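Local coordinates for protein putative glucoamylase (PDB 4GL3) that probably acts as a glucoamylase-like glycoside hydrolase of the six-hairpin class, cleaving glycosidic bonds in carbohydrates, at residues Gly60-Ile64 / Arg81-Ile85; Arg75-Glu80 / Thr147-Ile151; Asn165-Gln169 / Trp178-Trp184; Thr168-Met174 / Ser214-Gly219; Ile235-Leu239 / Tyr271-Ala277. The contacts are given in a common frame with arbitrary orientation. Where two conformers were deposited one is given. Residues are numbered along the deposited sequence.

Contact 1 of 5, residues Gly60-Ile64 / Arg81-Ile85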
# COMPACT_ATOMS: atom_id res chain seq x y z
N GLY A 60 -0.84 5.59 -6.39
CA GLY A 60 -1.40 6.47 -7.41
C GLY A 60 -1.20 5.92 -8.82
O GLY A 60 -2.11 5.96 -9.63
N VAL A 61 0.00 5.43 -9.10
CA VAL A 61 0.31 4.77 -10.36
C VAL A 61 -0.68 3.62 -10.62
O VAL A 61 -1.23 3.48 -11.70
CB VAL A 61 1.78 4.30 -10.37
CG1 VAL A 61 2.05 3.23 -11.44
CG2 VAL A 61 2.68 5.53 -10.54
N MSE A 62 -0.92 2.80 -9.62
CA MSE A 62 -1.90 1.72 -9.75
C MSE A 62 -3.32 2.27 -9.91
O MSE A 62 -4.10 1.72 -10.70
CB MSE A 62 -1.80 0.75 -8.58
CG MSE A 62 -0.46 0.01 -8.57
SE MSE A 62 -0.12 -1.26 -7.14
CE MSE A 62 0.84 -0.17 -5.83
N ALA A 63 -3.65 3.35 -9.20
CA ALA A 63 -4.94 4.02 -9.34
C ALA A 63 -5.15 4.54 -10.77
O ALA A 63 -6.27 4.46 -11.30
CB ALA A 63 -5.08 5.16 -8.33
N ILE A 64 -4.10 5.03 -11.41
CA ILE A 64 -4.24 5.47 -12.79
C ILE A 64 -4.66 4.29 -13.72
O ILE A 64 -5.56 4.44 -14.57
CB ILE A 64 -2.98 6.15 -13.32
CG1 ILE A 64 -2.83 7.51 -12.62
CG2 ILE A 64 -3.04 6.33 -14.84
CD1 ILE A 64 -1.42 8.06 -12.67
N ARG A 81 -0.10 11.00 -18.48
CA ARG A 81 0.21 11.20 -17.06
C ARG A 81 1.34 10.26 -16.58
O ARG A 81 2.27 10.69 -15.91
CB ARG A 81 -1.04 10.97 -16.19
CG ARG A 81 -0.87 11.22 -14.68
CD ARG A 81 -0.52 12.66 -14.34
NE ARG A 81 -1.55 13.60 -14.77
CZ ARG A 81 -2.56 14.01 -14.00
NH1 ARG A 81 -2.69 13.62 -12.74
NH2 ARG A 81 -3.43 14.85 -14.49
N MSE A 82 1.24 8.98 -16.90
CA MSE A 82 2.23 8.01 -16.52
C MSE A 82 3.63 8.39 -17.05
O MSE A 82 4.63 8.29 -16.31
CB MSE A 82 1.85 6.62 -17.04
CG MSE A 82 2.75 5.49 -16.53
SE MSE A 82 2.64 5.18 -14.63
CE MSE A 82 0.70 5.23 -14.50
N LEU A 83 3.71 8.81 -18.30
CA LEU A 83 4.98 9.28 -18.86
C LEU A 83 5.51 10.48 -18.06
O LEU A 83 6.71 10.51 -17.77
CB LEU A 83 4.89 9.59 -20.38
CG LEU A 83 6.19 10.00 -21.11
CD1 LEU A 83 7.31 8.97 -20.88
CD2 LEU A 83 5.97 10.24 -22.60
N LYS A 84 4.66 11.44 -17.69
CA LYS A 84 5.08 12.56 -16.87
C LYS A 84 5.71 12.06 -15.53
O LYS A 84 6.77 12.53 -15.12
CB LYS A 84 3.93 13.55 -16.60
CG LYS A 84 4.29 14.78 -15.73
CD LYS A 84 3.26 15.92 -15.85
CE LYS A 84 2.02 15.61 -15.05
NZ LYS A 84 0.89 16.61 -15.15
N ILE A 85 5.05 11.10 -14.89
CA ILE A 85 5.48 10.57 -13.64
C ILE A 85 6.83 9.90 -13.74
O ILE A 85 7.73 10.22 -12.96
CB ILE A 85 4.45 9.58 -13.04
CG1 ILE A 85 3.20 10.32 -12.56
CG2 ILE A 85 5.05 8.79 -11.87
CD1 ILE A 85 1.96 9.41 -12.32
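This is a buried, essentially apolar contact between two successive antiparallel helices, 54-69 and 75-90, which form an alpha-helical hairpin, the repeating unit expected of a six-hairpin glycosidase. The short segments run at 161° to each other, their axes 11.1 Å apart. That spacing is wide because large side chains, not backbones, fill the gap; even the nearest CA atoms, those of V61 and M82, are 7.2 Å apart. Branched aliphatic residues suit such a seam, since they fill it without needing polar partners. I64 points straight across and reaches three residues, while V61 and the selenomethionine M82 approach from the flank, the flexible M82 chain bending so that V61 CG1 lies 3.8 Å from M82 SE. R81 contributes only its aliphatic stem, CG resting 3.8 Å from I64 CD1; its guanidinium turns to W31, hydrogen-bonding the carbonyl and making a cation-pi contact with the ring. Across the seam the two isoleucines meet tip to tip, I64 CD1 lying 3.7 Å from I85 CD1.

Contact 2 of 5, residues Arg75-Glu80 / Thr147-Ile151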
# COMPACT_ATOMS: atom_id res chain seq x y z
N ARG A 75 -7.24 6.03 -22.15
CA ARG A 75 -5.94 5.41 -22.13
C ARG A 75 -4.84 6.39 -22.55
O ARG A 75 -3.75 6.32 -22.05
CB ARG A 75 -5.88 4.22 -23.07
CG ARG A 75 -4.71 3.32 -22.70
CD ARG A 75 -4.27 2.52 -23.87
NE ARG A 75 -3.06 1.74 -23.61
CZ ARG A 75 -3.02 0.53 -23.07
NH1 ARG A 75 -4.10 -0.09 -22.62
NH2 ARG A 75 -1.86 -0.06 -22.98
N GLU A 76 -5.14 7.25 -23.51
CA GLU A 76 -4.19 8.26 -23.96
C GLU A 76 -3.93 9.23 -22.80
O GLU A 76 -2.78 9.58 -22.57
CB GLU A 76 -4.69 9.00 -25.21
CG GLU A 76 -4.86 8.11 -26.46
CD GLU A 76 -5.94 7.01 -26.31
OE1 GLU A 76 -7.04 7.24 -25.73
OE2 GLU A 76 -5.68 5.86 -26.76
N GLN A 77 -4.97 9.63 -22.06
CA GLN A 77 -4.76 10.52 -20.92
C GLN A 77 -3.93 9.88 -19.86
O GLN A 77 -3.05 10.52 -19.27
CB GLN A 77 -6.05 11.01 -20.30
CG GLN A 77 -6.87 11.95 -21.15
CD GLN A 77 -8.25 12.19 -20.53
OE1 GLN A 77 -8.97 11.26 -20.17
NE2 GLN A 77 -8.59 13.44 -20.36
N GLY A 78 -4.23 8.62 -19.57
CA GLY A 78 -3.55 7.93 -18.52
C GLY A 78 -2.07 7.69 -18.84
O GLY A 78 -1.20 7.82 -17.98
N ALA A 79 -1.80 7.34 -20.09
CA ALA A 79 -0.43 7.14 -20.58
C ALA A 79 0.37 8.44 -20.52
O ALA A 79 1.55 8.46 -20.13
CB ALA A 79 -0.46 6.58 -22.01
N GLU A 80 -0.28 9.54 -20.89
CA GLU A 80 0.37 10.84 -20.85
C GLU A 80 0.81 11.18 -19.43
O GLU A 80 1.99 11.57 -19.20
CB GLU A 80 -0.57 11.92 -21.42
CG GLU A 80 -0.02 13.34 -21.35
CD GLU A 80 -1.01 14.34 -21.92
OE1 GLU A 80 -2.23 14.24 -21.60
OE2 GLU A 80 -0.57 15.20 -22.70
N THR A 147 4.68 6.98 -26.72
CA THR A 147 4.48 7.21 -25.31
C THR A 147 4.69 5.93 -24.49
O THR A 147 5.38 5.93 -23.47
CB THR A 147 3.10 7.80 -25.04
OG1 THR A 147 3.01 9.07 -25.69
CG2 THR A 147 2.84 7.98 -23.56
N GLU A 148 4.12 4.82 -24.94
CA GLU A 148 4.13 3.61 -24.13
C GLU A 148 5.47 2.89 -24.29
O GLU A 148 5.93 2.25 -23.36
CB GLU A 148 2.94 2.68 -24.42
CG GLU A 148 1.61 3.39 -24.21
CD GLU A 148 0.40 2.47 -24.09
OE1 GLU A 148 0.57 1.22 -23.99
OE2 GLU A 148 -0.73 3.02 -24.06
N ASN A 149 6.11 3.03 -25.44
CA ASN A 149 7.46 2.49 -25.59
C ASN A 149 8.37 3.15 -24.58
O ASN A 149 9.19 2.47 -23.95
CB ASN A 149 8.00 2.68 -27.01
CG ASN A 149 7.28 1.81 -28.04
OD1 ASN A 149 6.61 0.82 -27.69
ND2 ASN A 149 7.42 2.17 -29.31
N ARG A 150 8.19 4.46 -24.38
CA ARG A 150 9.06 5.24 -23.52
C ARG A 150 8.76 4.97 -22.04
O ARG A 150 9.66 4.89 -21.24
CB ARG A 150 8.88 6.71 -23.83
CG ARG A 150 9.84 7.65 -23.10
CD ARG A 150 11.10 7.89 -23.91
NE ARG A 150 12.24 7.09 -23.44
CZ ARG A 150 13.18 7.51 -22.60
NH1 ARG A 150 13.16 8.74 -22.09
NH2 ARG A 150 14.17 6.67 -22.24
N ILE A 151 7.48 4.85 -21.69
CA ILE A 151 7.08 4.41 -20.37
C ILE A 151 7.79 3.11 -19.97
O ILE A 151 8.37 3.01 -18.91
CB ILE A 151 5.55 4.20 -20.24
CG1 ILE A 151 4.78 5.54 -20.24
CG2 ILE A 151 5.24 3.47 -18.95
CD1 ILE A 151 3.28 5.45 -20.50
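The outstretched side chain of R75 supplies the polar half of this helix-helix contact. Its chi1, chi2 and chi3 are all t, so the chain runs at nearly full length to E148, whose m,t conformation, with chi3 near 9°, turns both carboxylate oxygens to the edge of the guanidinium. The result is a bidentate salt bridge, with R75 NE donating to E148 OE2 at 2.7 Å and R75 NH2 to E148 OE1 at 2.9 Å, both almost linear. Each charge has a further partner: R75 NH2 also bonds the carbonyl of Y140, and E148 OE1 accepts from the backbone N of K143. Small A79 suits the closest passage, where its CA is 6.8 Å from that of E148. The m rotamer of T147 brings its methyl inward, CG2 lying 3.9 Å from A79 CB, and the m,t rotamer of I151 extends CD1 to 3.5 Å from A79 O. The segment axes cross at 37°, 10.5 Å apart. Such packing of sequence-distant helices is consistent with the helical framework of a six-hairpin glycosidase. F141, in the loop after helix 124-140, packs on A79, E148 and I151, and farther along helix 75-90, M82 and L83 continue the interface with helix 146-161.

Contact 3 of 5, residues Asn165-Gln169 / Trp178-Trp184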
# COMPACT_ATOMS: atom_id res chain seq x y z
N ASN A 165 20.46 -4.97 -2.98
CA ASN A 165 21.45 -5.67 -2.15
C ASN A 165 22.37 -4.73 -1.38
O ASN A 165 22.90 -5.13 -0.34
CB ASN A 165 22.27 -6.71 -2.90
CG ASN A 165 22.96 -7.67 -1.94
OD1 ASN A 165 22.30 -8.31 -1.14
ND2 ASN A 165 24.30 -7.78 -2.04
N PHE A 166 22.54 -3.48 -1.86
CA PHE A 166 23.27 -2.47 -1.09
C PHE A 166 22.70 -2.33 0.33
O PHE A 166 23.44 -2.10 1.27
CB PHE A 166 23.22 -1.13 -1.83
CG PHE A 166 23.86 0.01 -1.09
CD1 PHE A 166 25.26 0.13 -1.05
CD2 PHE A 166 23.09 0.91 -0.39
CE1 PHE A 166 25.84 1.18 -0.38
CE2 PHE A 166 23.68 1.94 0.32
CZ PHE A 166 25.05 2.08 0.28
N PHE A 167 21.36 -2.46 0.46
CA PHE A 167 20.68 -2.22 1.70
C PHE A 167 20.75 -3.36 2.70
O PHE A 167 20.17 -3.27 3.81
CB PHE A 167 19.23 -1.72 1.44
CG PHE A 167 19.20 -0.40 0.76
CD1 PHE A 167 19.34 -0.30 -0.63
CD2 PHE A 167 19.19 0.77 1.49
CE1 PHE A 167 19.41 0.95 -1.24
CE2 PHE A 167 19.18 1.99 0.89
CZ PHE A 167 19.30 2.08 -0.49
N THR A 168 21.44 -4.43 2.32
CA THR A 168 21.76 -5.47 3.26
C THR A 168 23.01 -5.18 4.13
O THR A 168 23.25 -5.90 5.13
CB THR A 168 21.98 -6.84 2.60
OG1 THR A 168 23.17 -6.82 1.81
CG2 THR A 168 20.77 -7.29 1.79
N GLN A 169 23.83 -4.17 3.76
CA GLN A 169 25.18 -4.02 4.36
C GLN A 169 25.99 -5.33 4.36
O GLN A 169 26.81 -5.54 5.22
CB GLN A 169 25.08 -3.54 5.82
CG GLN A 169 24.24 -2.26 6.01
CD GLN A 169 24.40 -1.63 7.39
OE1 GLN A 169 25.50 -1.29 7.79
NE2 GLN A 169 23.31 -1.52 8.14
N TRP A 178 18.94 4.56 4.12
CA TRP A 178 20.35 4.96 4.02
C TRP A 178 20.42 6.43 3.65
O TRP A 178 19.59 6.94 2.86
CB TRP A 178 21.13 4.16 2.97
CG TRP A 178 22.54 4.61 2.87
CD1 TRP A 178 23.57 4.18 3.66
CD2 TRP A 178 23.10 5.58 1.95
NE1 TRP A 178 24.71 4.83 3.31
CE2 TRP A 178 24.47 5.67 2.25
CE3 TRP A 178 22.59 6.35 0.93
CZ2 TRP A 178 25.36 6.55 1.55
CZ3 TRP A 178 23.46 7.24 0.22
CH2 TRP A 178 24.83 7.33 0.58
N SER A 179 21.41 7.12 4.23
CA SER A 179 21.57 8.55 4.06
C SER A 179 23.00 8.96 3.72
O SER A 179 23.94 8.43 4.28
CB SER A 179 21.17 9.27 5.36
OG SER A 179 21.57 10.63 5.31
N PRO A 180 23.16 9.91 2.79
CA PRO A 180 24.48 10.44 2.52
C PRO A 180 25.06 11.20 3.69
O PRO A 180 26.29 11.33 3.78
CB PRO A 180 24.26 11.37 1.32
CG PRO A 180 22.81 11.74 1.38
CD PRO A 180 22.13 10.54 1.96
N ASN A 181 24.19 11.70 4.58
CA ASN A 181 24.62 12.54 5.70
C ASN A 181 24.72 11.77 7.03
O ASN A 181 25.46 12.14 7.91
CB ASN A 181 23.66 13.74 5.90
CG ASN A 181 23.57 14.61 4.67
OD1 ASN A 181 22.47 14.91 4.19
ND2 ASN A 181 24.68 14.97 4.14
N ASN A 182 23.96 10.68 7.15
CA ASN A 182 23.88 9.92 8.41
C ASN A 182 24.17 8.44 8.22
O ASN A 182 24.01 7.65 9.16
CB ASN A 182 22.46 10.11 8.95
CG ASN A 182 22.16 11.56 9.24
OD1 ASN A 182 22.79 12.17 10.12
ND2 ASN A 182 21.26 12.14 8.49
N GLY A 183 24.58 8.04 7.01
CA GLY A 183 24.91 6.67 6.72
C GLY A 183 23.81 5.71 7.17
O GLY A 183 22.65 5.89 6.82
N TRP A 184 24.19 4.72 7.98
CA TRP A 184 23.28 3.70 8.50
C TRP A 184 22.71 4.01 9.86
O TRP A 184 22.21 3.10 10.57
CB TRP A 184 24.03 2.33 8.55
CG TRP A 184 24.57 1.93 7.18
CD1 TRP A 184 25.88 1.99 6.77
CD2 TRP A 184 23.83 1.44 6.08
NE1 TRP A 184 25.98 1.60 5.45
CE2 TRP A 184 24.75 1.25 5.01
CE3 TRP A 184 22.48 1.19 5.86
CZ2 TRP A 184 24.36 0.77 3.77
CZ3 TRP A 184 22.09 0.70 4.64
CH2 TRP A 184 23.03 0.53 3.59
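An aromatic cluster of F166, W178 and W184 joins a 3-10 turn to the end of the short strand 177-178 and the loop that follows it, near the surface of the molecule. The second segment begins with W178, whose indole takes the edge of the F166 ring on its face: a T-shaped pair, with 5.1 Å between the F166 ring centroid and that of the W178 five-membered ring and planes at 84°. W178 CB also meets F167 CE2 at 3.6 Å. H98 extends the cluster, stacking on F166 and meeting W178 edge-to-face. The chain then leaves the first segment and turns. S179 suits the start of this turn because its OG accepts from the backbone N of N181 (2.9 Å) and of N182 (3.0 Å), an ST turn and ST motif combined, while also hydrogen-bonding D120. P180 follows with a phi its ring readily adopts. G183 takes a positive phi, which glycine tolerates best, and its O accepts from S179 N at 3.1 Å, closing the loop. W184 is thereby returned to the first segment, where it is the most heavily covered residue of the contact. F166 CE2 lies 3.6 Å from W184 CH2, the two rings inclined obliquely. Over the indole lies the extended side chain of Q169, its methylene making a CH-pi contact: Q169 CG sits 3.5 Å above the centroid of the W184 six-membered ring, only 5° off the normal.

Contact 4 of 5, residues Thr168-Met174 / Ser214-Gly219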
# COMPACT_ATOMS: atom_id res chain seq x y z
N THR A 168 21.44 -4.43 2.32
CA THR A 168 21.76 -5.47 3.26
C THR A 168 23.01 -5.18 4.13
O THR A 168 23.25 -5.90 5.13
CB THR A 168 21.98 -6.84 2.60
OG1 THR A 168 23.17 -6.82 1.81
CG2 THR A 168 20.77 -7.29 1.79
N GLN A 169 23.83 -4.17 3.76
CA GLN A 169 25.18 -4.02 4.36
C GLN A 169 25.99 -5.33 4.36
O GLN A 169 26.81 -5.54 5.22
CB GLN A 169 25.08 -3.54 5.82
CG GLN A 169 24.24 -2.26 6.01
CD GLN A 169 24.40 -1.63 7.39
OE1 GLN A 169 25.50 -1.29 7.79
NE2 GLN A 169 23.31 -1.52 8.14
N GLY A 170 25.74 -6.23 3.41
CA GLY A 170 26.44 -7.51 3.36
C GLY A 170 25.98 -8.50 4.44
O GLY A 170 26.62 -9.51 4.62
N GLN A 171 24.87 -8.20 5.14
CA GLN A 171 24.33 -9.07 6.17
C GLN A 171 23.10 -9.85 5.64
O GLN A 171 22.63 -9.59 4.51
CB GLN A 171 23.83 -8.21 7.35
CG GLN A 171 24.91 -7.33 7.96
CD GLN A 171 24.37 -6.35 8.99
OE1 GLN A 171 23.28 -6.52 9.57
NE2 GLN A 171 25.17 -5.31 9.24
N ASP A 172 22.55 -10.73 6.48
CA ASP A 172 21.36 -11.51 6.17
C ASP A 172 20.06 -10.83 6.66
O ASP A 172 19.23 -11.44 7.34
CB ASP A 172 21.50 -12.91 6.77
CG ASP A 172 22.51 -13.77 6.00
OD1 ASP A 172 22.53 -13.70 4.77
OD2 ASP A 172 23.26 -14.53 6.66
N VAL A 173 19.84 -9.58 6.25
CA VAL A 173 18.63 -8.84 6.57
C VAL A 173 18.73 -7.58 5.69
O VAL A 173 19.80 -7.24 5.16
CB VAL A 173 18.61 -8.46 8.08
CG1 VAL A 173 19.72 -7.48 8.39
CG2 VAL A 173 17.27 -7.90 8.53
N MSE A 174 17.62 -6.89 5.53
CA MSE A 174 17.58 -5.62 4.78
C MSE A 174 17.25 -4.49 5.73
O MSE A 174 16.55 -4.70 6.72
CB MSE A 174 16.55 -5.65 3.62
CG MSE A 174 16.87 -6.70 2.57
SE MSE A 174 15.45 -6.87 1.25
CE MSE A 174 16.03 -5.42 0.07
N SER A 214 19.16 -16.32 1.87
CA SER A 214 19.33 -16.29 3.31
C SER A 214 18.94 -14.91 3.94
O SER A 214 18.59 -14.84 5.14
CB SER A 214 20.78 -16.66 3.65
OG SER A 214 21.62 -15.61 3.14
N VAL A 215 18.94 -13.84 3.14
CA VAL A 215 18.50 -12.53 3.57
C VAL A 215 17.01 -12.60 3.93
O VAL A 215 16.57 -12.01 4.94
CB VAL A 215 18.81 -11.44 2.50
CG1 VAL A 215 18.12 -10.08 2.75
CG2 VAL A 215 20.33 -11.25 2.32
N TYR A 216 16.23 -13.31 3.12
CA TYR A 216 14.81 -13.50 3.40
C TYR A 216 14.62 -14.44 4.62
O TYR A 216 13.93 -14.10 5.58
CB TYR A 216 14.10 -14.11 2.19
CG TYR A 216 12.61 -14.31 2.32
CD1 TYR A 216 11.78 -13.24 2.48
CD2 TYR A 216 12.06 -15.57 2.24
CE1 TYR A 216 10.42 -13.40 2.56
CE2 TYR A 216 10.70 -15.75 2.33
CZ TYR A 216 9.88 -14.66 2.49
OH TYR A 216 8.51 -14.84 2.58
N HIS A 217 15.21 -15.62 4.56
CA HIS A 217 14.94 -16.64 5.57
C HIS A 217 15.47 -16.30 6.97
O HIS A 217 14.81 -16.60 7.96
CB HIS A 217 15.43 -18.02 5.10
CG HIS A 217 14.71 -18.50 3.88
ND1 HIS A 217 13.37 -18.83 3.90
CD2 HIS A 217 15.12 -18.65 2.60
CE1 HIS A 217 13.00 -19.20 2.69
NE2 HIS A 217 14.04 -19.10 1.88
N LYS A 218 16.63 -15.64 7.06
CA LYS A 218 17.18 -15.22 8.37
C LYS A 218 16.82 -13.82 8.81
O LYS A 218 16.74 -13.55 9.98
CB LYS A 218 18.70 -15.32 8.35
CG LYS A 218 19.19 -16.73 8.20
CD LYS A 218 20.71 -16.72 8.21
CE LYS A 218 21.31 -18.09 8.42
NZ LYS A 218 21.46 -18.76 7.09
N GLY A 219 16.61 -12.91 7.88
CA GLY A 219 16.28 -11.55 8.23
C GLY A 219 14.78 -11.29 8.36
O GLY A 219 14.29 -10.95 9.42
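V215 spreads its two methyl groups over the inner side of the 168-174 loop: CG1 lies 3.6 Å from CG of the selenomethionine M174 and 4.0 Å from T168 CG2, while V215 CG2 touches Q171 O at 3.6 Å. A compact branched residue suits this hollow, which Y200 of helix 197-205 also lines. Nearer the solvent, S214 OG donates to D172 OD1 at 2.7 Å, and the methylene chain of K218 passes the same carboxylate, with K218 CD 3.7 Å from D172 OD2. G219 permits the tight approach of the backbones, its CA being 4.0 Å from that of V173; a CB here would clash with D172 O and V173 CA. The loop itself starts with a type I' beta turn, closed by Q171 N to T168 O at 2.8 Å; both central residues, Q169 and G170, have positive phi, which glycine adopts easily. T168 OG1, which donates to N165 O, accepts from G170 N at 3.1 Å. A type I' turn supported by an ST turn thus leads into a loop seated, through a glycine, on the wider pi-type turn of helix 213-220.

Contact 5 of 5, residues Ile235-Leu239 / Tyr271-Ala277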
# COMPACT_ATOMS: atom_id res chain seq x y z
N ILE A 235 -10.06 -17.83 15.72
CA ILE A 235 -9.38 -17.80 14.41
C ILE A 235 -7.84 -17.89 14.54
O ILE A 235 -7.22 -17.09 15.24
CB ILE A 235 -9.77 -16.53 13.62
CG1 ILE A 235 -11.32 -16.43 13.48
CG2 ILE A 235 -9.12 -16.51 12.24
CD1 ILE A 235 -11.87 -15.02 13.32
N LYS A 236 -7.25 -18.83 13.82
CA LYS A 236 -5.83 -19.06 13.85
C LYS A 236 -5.17 -17.99 12.98
O LYS A 236 -5.54 -17.84 11.80
CB LYS A 236 -5.54 -20.47 13.32
CG LYS A 236 -4.23 -21.10 13.78
CD LYS A 236 -3.57 -22.00 12.72
CE LYS A 236 -2.77 -21.18 11.71
NZ LYS A 236 -2.17 -21.98 10.60
N LEU A 237 -4.22 -17.23 13.54
CA LEU A 237 -3.48 -16.21 12.80
C LEU A 237 -2.04 -16.69 12.53
O LEU A 237 -1.23 -16.76 13.47
CB LEU A 237 -3.44 -14.89 13.62
CG LEU A 237 -2.72 -13.67 13.04
CD1 LEU A 237 -3.36 -13.20 11.73
CD2 LEU A 237 -2.68 -12.55 14.08
N PRO A 238 -1.70 -17.03 11.26
CA PRO A 238 -0.36 -17.62 10.99
C PRO A 238 0.82 -16.76 11.42
O PRO A 238 1.75 -17.26 12.05
CB PRO A 238 -0.35 -17.84 9.47
CG PRO A 238 -1.82 -18.01 9.11
CD PRO A 238 -2.58 -17.11 10.07
N LEU A 239 0.74 -15.48 11.11
CA LEU A 239 1.84 -14.54 11.29
C LEU A 239 1.40 -13.21 11.97
O LEU A 239 0.23 -12.81 11.94
CB LEU A 239 2.48 -14.20 9.93
CG LEU A 239 2.99 -15.34 9.00
CD1 LEU A 239 3.40 -14.76 7.64
CD2 LEU A 239 4.12 -16.13 9.67
N TYR A 271 -0.64 -17.42 2.52
CA TYR A 271 -0.88 -15.98 2.64
C TYR A 271 -2.33 -15.61 2.46
O TYR A 271 -2.77 -14.60 3.02
CB TYR A 271 0.05 -15.17 1.74
CG TYR A 271 1.45 -15.23 2.32
CD1 TYR A 271 1.81 -14.41 3.38
CD2 TYR A 271 2.37 -16.18 1.88
CE1 TYR A 271 3.06 -14.51 3.98
CE2 TYR A 271 3.64 -16.27 2.47
CZ TYR A 271 3.97 -15.44 3.52
OH TYR A 271 5.21 -15.56 4.12
N GLU A 272 -3.09 -16.42 1.75
CA GLU A 272 -4.52 -16.19 1.66
C GLU A 272 -5.18 -16.35 3.04
O GLU A 272 -6.05 -15.56 3.42
CB GLU A 272 -5.16 -17.15 0.66
CG GLU A 272 -6.62 -16.83 0.37
CD GLU A 272 -7.19 -17.67 -0.79
OE1 GLU A 272 -6.47 -18.51 -1.38
OE2 GLU A 272 -8.36 -17.46 -1.10
N GLU A 273 -4.80 -17.40 3.75
CA GLU A 273 -5.24 -17.62 5.12
C GLU A 273 -4.82 -16.43 6.01
O GLU A 273 -5.61 -15.94 6.80
CB GLU A 273 -4.66 -18.91 5.68
CG GLU A 273 -5.27 -19.33 7.01
CD GLU A 273 -4.54 -20.49 7.72
OE1 GLU A 273 -3.47 -20.98 7.26
OE2 GLU A 273 -5.04 -20.91 8.80
N GLN A 274 -3.59 -15.95 5.86
CA GLN A 274 -3.09 -14.85 6.67
C GLN A 274 -4.00 -13.62 6.52
O GLN A 274 -4.38 -12.98 7.53
CB GLN A 274 -1.64 -14.46 6.30
CG GLN A 274 -1.09 -13.22 7.03
CD GLN A 274 -0.95 -13.40 8.54
OE1 GLN A 274 -0.94 -14.54 9.04
NE2 GLN A 274 -0.81 -12.28 9.28
N MSE A 275 -4.32 -13.27 5.26
CA MSE A 275 -5.02 -12.00 4.99
C MSE A 275 -6.47 -12.10 5.50
O MSE A 275 -6.98 -11.16 6.12
CB MSE A 275 -5.02 -11.63 3.51
CG MSE A 275 -3.69 -11.48 2.85
SE MSE A 275 -2.41 -10.54 3.92
CE MSE A 275 -0.84 -11.64 3.55
N LYS A 276 -7.09 -13.25 5.29
CA LYS A 276 -8.43 -13.50 5.81
C LYS A 276 -8.47 -13.52 7.32
O LYS A 276 -9.34 -12.90 7.91
CB LYS A 276 -9.01 -14.82 5.26
CG LYS A 276 -9.24 -14.74 3.76
CD LYS A 276 -10.09 -15.89 3.20
CE LYS A 276 -10.46 -15.57 1.74
NZ LYS A 276 -10.51 -16.80 0.91
N ALA A 277 -7.53 -14.23 7.94
CA ALA A 277 -7.48 -14.33 9.41
C ALA A 277 -7.31 -12.95 10.02
O ALA A 277 -8.04 -12.58 10.93
CB ALA A 277 -6.34 -15.27 9.88
O HOH W 1 -6.89 -19.19 10.14
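A277 is the apolar centre. Its methyl points into the strand and is small enough to let the backbones come close: A277 CB lies 3.3 Å from K236 O, 3.9 Å from I235 CG2, 4.1 Å from L237 CD1 and 4.2 Å from P238 CD. A second hydrophobic patch forms one to two helical turns earlier, where L239 CD1 meets Y271 CE1 at 3.7 Å. Between these patches Q274 reaches up to the strand. Its amide suits the place because it can both donate and accept: L239 N gives a hydrogen bond to Q274 OE1 at 2.8 Å, and Q274 NE2 gives one to L239 O at 2.9 Å, so the side chain satisfies both backbone groups of L239. P238, having no amide hydrogen, lays its ring beside Q274 instead, P238 CD being 3.2 Å from Q274 OE1. At the outer edge, the long side chains of K236 and E273 form a rather long salt bridge, K236 NZ to E273 OE2 at 3.6 Å. A water bridges the same rim, donating to K236 O at 2.5 Å and to E273 OE2 at 2.9 Å. The strand crosses the start of helix 271-288 at 122°, the axes 7.5 Å apart. Strand 227-232 pairs antiparallel with 235-239, completing a two-stranded hairpin over the helix, and I235 and L237 continue the packing onto I281 in its next turn.

From the N terminus, contact 1 closes the short connection between helices 54-69 and 75-90. Contact 2 opens inside that span, at the start of helix 75-90, and closes only at helix 146-161, so the two cross; they touch, M82 CB lying 3.9 Å from I151 CD1, and together unite three helices. Contacts 3 and 4 then start from one stretch, sharing T168 and Q169: contact 3 closes locally at 178-184, contact 4 farther on at helix 213-220. Contact 5 follows in series, closing the helix-free and strand-free excursion between strand 235-239 and helix 271-288, across the chain's centre from contacts 1 and 2. It meets contact 4 where Y216 and Y271 both hydrogen-bond D266.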